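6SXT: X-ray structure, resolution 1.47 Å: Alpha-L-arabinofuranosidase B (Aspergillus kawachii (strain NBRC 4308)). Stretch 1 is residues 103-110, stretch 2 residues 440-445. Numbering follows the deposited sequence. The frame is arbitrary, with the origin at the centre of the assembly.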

ATOM      1  N   ASN A 103      -1.410  -6.886  -9.273  1.00 16.57           N
ATOM      2  CA  ASN A 103      -2.578  -6.038  -9.034  1.00 15.85           C
ATOM      3  C   ASN A 103      -2.151  -4.543  -9.044  1.00 16.33           C
ATOM      4  O   ASN A 103      -1.026  -4.197  -8.576  1.00 16.50           O
ATOM      5  N   LEU A 104      -3.089  -3.725  -9.489  1.00 16.09           N
ATOM      6  CA  LEU A 104      -3.053  -2.267  -9.212  1.00 16.11           C
ATOM      7  C   LEU A 104      -3.516  -2.002  -7.783  1.00 15.96           C
ATOM      8  O   LEU A 104      -4.372  -2.711  -7.217  1.00 16.22           O
ATOM      9  N   ALA A 105      -3.036  -0.900  -7.223  1.00 14.85           N
ATOM     10  CA  ALA A 105      -3.481  -0.441  -5.900  1.00 14.87           C
ATOM     11  C   ALA A 105      -4.821   0.244  -5.966  1.00 14.79           C
ATOM     12  O   ALA A 105      -5.111   0.992  -6.915  1.00 14.73           O
ATOM     13  N   SER A 106      -5.575   0.126  -4.877  1.00 14.67           N
ATOM     14  CA  SER A 106      -6.712   0.997  -4.606  1.00 13.95           C
ATOM     15  C   SER A 106      -6.238   2.451  -4.620  1.00 14.92           C
ATOM     16  O   SER A 106      -5.118   2.714  -4.204  1.00 15.79           O
ATOM     17  N   ALA A 107      -7.128   3.353  -4.973  1.00 15.06           N
ATOM     18  CA  ALA A 107      -6.823   4.783  -4.821  1.00 15.32           C
ATOM     19  C   ALA A 107      -7.094   5.298  -3.413  1.00 15.00           C
ATOM     20  O   ALA A 107      -6.659   6.406  -3.104  1.00 14.91           O
ATOM     21  N   ILE A 108      -7.670   4.510  -2.495  1.00 15.09           N
ATOM     22  CA  ILE A 108      -8.197   5.066  -1.216  1.00 14.62           C
ATOM     23  C   ILE A 108      -7.680   4.318   0.007  1.00 16.25           C
ATOM     24  O   ILE A 108      -8.216   4.557   1.095  1.00 18.38           O
ATOM     25  N   GLY A 109      -6.678   3.473  -0.130  1.00 14.74           N
ATOM     26  CA  GLY A 109      -6.190   2.742   1.040  1.00 15.09           C
ATOM     27  C   GLY A 109      -5.250   3.538   1.923  1.00 15.29           C
ATOM     28  O   GLY A 109      -4.966   3.091   3.035  1.00 15.21           O
ATOM     29  N   ALA A 110      -4.758   4.698   1.483  1.00 13.85           N
ATOM     30  CA  ALA A 110      -3.728   5.438   2.228  1.00 14.20           C
ATOM     31  C   ALA A 110      -4.051   6.926   2.266  1.00 16.10           C
ATOM     32  O   ALA A 110      -3.260   7.758   1.821  1.00 15.80           O
ATOM     33  N   TYR A 440      -6.630  -5.179   2.209  1.00 16.25           N
ATOM     34  CA  TYR A 440      -6.815  -5.269   0.745  1.00 15.71           C
ATOM     35  C   TYR A 440      -7.886  -4.286   0.347  1.00 16.12           C
ATOM     36  O   TYR A 440      -9.053  -4.644   0.124  1.00 16.75           O
ATOM     37  N   PRO A 441      -7.556  -2.967   0.271  1.00 16.07           N
ATOM     38  CA  PRO A 441      -8.588  -1.969   0.059  1.00 16.60           C
ATOM     39  C   PRO A 441      -9.248  -1.901  -1.312  1.00 15.00           C
ATOM     40  O   PRO A 441     -10.187  -1.143  -1.485  1.00 15.94           O
ATOM     41  N   THR A 442      -8.804  -2.763  -2.210  1.00 14.98           N
ATOM     42  CA  THR A 442      -9.561  -2.990  -3.454  1.00 15.05           C
ATOM     43  C   THR A 442     -10.786  -3.895  -3.205  1.00 16.57           C
ATOM     44  O   THR A 442     -11.577  -4.063  -4.129  1.00 17.62           O
ATOM     45  N   ARG A 443     -10.872  -4.451  -2.000  1.00 16.83           N
ATOM     46  CA  ARG A 443     -11.932  -5.448  -1.704  1.00 16.78           C
ATOM     47  C   ARG A 443     -12.835  -5.010  -0.579  1.00 17.04           C
ATOM     48  O   ARG A 443     -12.414  -4.321   0.346  1.00 17.23           O
ATOM     49  N   TYR A 444     -14.081  -5.471  -0.687  1.00 16.43           N
ATOM     50  CA  TYR A 444     -15.195  -5.090   0.164  1.00 16.20           C
ATOM     51  C   TYR A 444     -15.997  -6.317   0.564  1.00 16.92           C
ATOM     52  O   TYR A 444     -16.046  -7.264  -0.209  1.00 18.00           O
ATOM     53  N   PHE A 445     -16.608  -6.263   1.742  1.00 18.89           N
ATOM     54  CA  PHE A 445     -17.713  -7.235   2.029  1.00 18.07           C
ATOM     55  C   PHE A 445     -18.613  -7.289   0.796  1.00 18.25           C
ATOM     56  O   PHE A 445     -19.115  -6.226   0.369  1.00 18.53           O
TER

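This is a small, mostly apolar contact between a chain corner and a beta turn more than 300 residues apart in sequence, with no direct hydrogen bond across it and a single water as its polar link. The two stretches together bury 246 Å², most of it on Ser-106, Pro-441 and Thr-442.

Tyr-440 to Arg-443 form a type I beta turn, closed by the bond from Arg-443 N to Tyr-440 O at 2.8 Å, and its two central residues, Pro-441 and Thr-442, supply the main surfaces. Pro-441 points toward stretch 1 with its ring in a C-gamma endo pucker. Its CG lies 3.8 Å from Ser-106 CB and also 3.8 Å from Gly-109 CA, so one ring carbon touches both residues. The fit at Gly-109 depends on the absence of a side chain: an ideal CB there would point toward the turn and come within 2.6 Å of Pro-441 CG, a clash.

Thr-442 leaves its backbone sideways in the p rotamer, and its methyl is the part that packs. Thr-442 CG2 approaches Ser-106 N at 3.5 Å, Ser-106 CB at 3.8 Å and Leu-104 O at 3.9 Å, so a methyl group rests largely against backbone. Leu-104 itself (chi1 m, chi2 t) contributes little through its side chain, whose end leads away, while Ala-105 directs its CB away from the turn.

Ser-106 points toward stretch 2 and does two jobs. Its CB packs against the proline and threonine, while chi1 in t places OG to accept a hydrogen bond from Ile-108 N at 3.0 Å, nearly straight at 169°, bracing the corner from within its own stretch. The same OG is 3.6 Å from Pro-441 O, and water 1 spans that gap, lying 2.7 Å from Ser-106 OG and 2.7 Å from Pro-441 O, to which it donates. The water thus links Ser-106 OG to Pro-441 O, which make no direct hydrogen bond with each other.

Ile-108 (chi1 p, chi2 t) starts sideways but its end comes nearer, and CD1 meets Tyr-444 OH at 3.6 Å. Tyr-444, with chi1 m, likewise brings the end of its side chain closer; its hydroxyl is hydrogen-bonded elsewhere in the structure.

The rules to read here are compact: proline and a threonine methyl at the turn, glycine where the ring needs room, and a serine serving both corner and water.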

ATOM      1  CB  ASN A 103      -3.201  -6.301  -7.686  1.00 16.42           C
ATOM      2  CG  ASN A 103      -3.786  -7.686  -7.507  1.00 18.22           C
ATOM      3  OD1 ASN A 103      -3.684  -8.226  -6.417  1.00 18.58           O
ATOM      4  ND2 ASN A 103      -4.430  -8.227  -8.537  1.00 17.58           N
ATOM      5  CB  LEU A 104      -3.934  -1.541 -10.211  1.00 15.94           C
ATOM      6  CG  LEU A 104      -3.459  -1.617 -11.662  1.00 17.20           C
ATOM      7  CD1 LEU A 104      -4.526  -1.039 -12.544  1.00 19.16           C
ATOM      8  CD2 LEU A 104      -2.165  -0.917 -11.854  1.00 18.12           C
ATOM      9  CB  ALA A 105      -2.445   0.479  -5.279  1.00 16.12           C
ATOM     10  CB  SER A 106      -7.264   0.666  -3.225  1.00 15.51           C
ATOM     11  OG  SER A 106      -8.266   1.582  -2.856  1.00 17.11           O
ATOM     12  CB  ALA A 107      -7.660   5.545  -5.787  1.00 15.87           C
ATOM     13  CB  ILE A 108      -9.740   5.131  -1.211  1.00 15.62           C
ATOM     14  CG1 ILE A 108     -10.430   3.777  -1.395  1.00 15.42           C
ATOM     15  CG2 ILE A 108     -10.192   6.123  -2.258  1.00 17.05           C
ATOM     16  CD1 ILE A 108     -11.891   3.739  -1.112  1.00 16.57           C
ATOM     17  CB  ALA A 110      -2.378   5.182   1.643  1.00 16.43           C
ATOM     18  CB  TYR A 440      -7.199  -6.685   0.285  1.00 16.48           C
ATOM     19  CG  TYR A 440      -6.113  -7.702   0.287  1.00 16.29           C
ATOM     20  CD1 TYR A 440      -5.653  -8.259   1.482  1.00 18.53           C
ATOM     21  CD2 TYR A 440      -5.538  -8.132  -0.918  1.00 18.19           C
ATOM     22  CE1 TYR A 440      -4.681  -9.257   1.476  1.00 19.93           C
ATOM     23  CE2 TYR A 440      -4.549  -9.091  -0.921  1.00 19.28           C
ATOM     24  CZ  TYR A 440      -4.174  -9.683   0.258  1.00 20.81           C
ATOM     25  OH  TYR A 440      -3.220 -10.671   0.244  1.00 24.10           O
ATOM     26  CB  PRO A 441      -7.893  -0.650   0.421  1.00 17.63           C
ATOM     27  CG  PRO A 441      -6.430  -0.960   0.156  1.00 16.58           C
ATOM     28  CD  PRO A 441      -6.234  -2.403   0.605  1.00 17.59           C
ATOM     29  CB  THR A 442      -8.719  -3.662  -4.533  1.00 16.38           C
ATOM     30  OG1 THR A 442      -8.154  -4.885  -4.031  1.00 17.51           O
ATOM     31  CG2 THR A 442      -7.584  -2.742  -4.960  1.00 15.80           C
ATOM     32  CB  ARG A 443     -11.254  -6.772  -1.400  1.00 16.21           C
ATOM     33  CG  ARG A 443     -10.550  -7.379  -2.610  1.00 17.78           C
ATOM     34  CD  ARG A 443      -9.769  -8.643  -2.292  1.00 18.85           C
ATOM     35  NE  ARG A 443      -9.209  -9.167  -3.527  1.00 19.64           N
ATOM     36  CZ  ARG A 443      -9.870  -9.889  -4.438  1.00 22.25           C
ATOM     37  NH1 ARG A 443     -11.103 -10.275  -4.220  1.00 20.02           N
ATOM     38  NH2 ARG A 443      -9.294 -10.185  -5.594  1.00 23.63           N
ATOM     39  CB  TYR A 444     -16.161  -4.179  -0.594  1.00 17.10           C
ATOM     40  CG  TYR A 444     -15.627  -2.797  -0.906  1.00 17.17           C
ATOM     41  CD1 TYR A 444     -14.810  -2.582  -1.977  1.00 17.34           C
ATOM     42  CD2 TYR A 444     -15.976  -1.723  -0.109  1.00 17.37           C
ATOM     43  CE1 TYR A 444     -14.252  -1.332  -2.192  1.00 18.47           C
ATOM     44  CE2 TYR A 444     -15.487  -0.457  -0.354  1.00 18.33           C
ATOM     45  CZ  TYR A 444     -14.643  -0.270  -1.418  1.00 18.17           C
ATOM     46  OH  TYR A 444     -14.149   1.009  -1.674  1.00 19.35           O
ATOM     47  CB  PHE A 445     -18.603  -6.844   3.200  1.00 19.76           C
ATOM     48  CG  PHE A 445     -18.167  -7.232   4.594  1.00 19.40           C
ATOM     49  CD1 PHE A 445     -16.865  -7.143   5.050  1.00 17.82           C
ATOM     50  CD2 PHE A 445     -19.128  -7.707   5.480  1.00 19.26           C
ATOM     51  CE1 PHE A 445     -16.532  -7.446   6.358  1.00 17.75           C
ATOM     52  CE2 PHE A 445     -18.801  -8.024   6.778  1.00 19.78           C
ATOM     53  CZ  PHE A 445     -17.507  -7.923   7.208  1.00 19.80           C
TER
HETATM   54  O   HOH W   1     -10.782   0.642  -3.398  1.00 20.46           O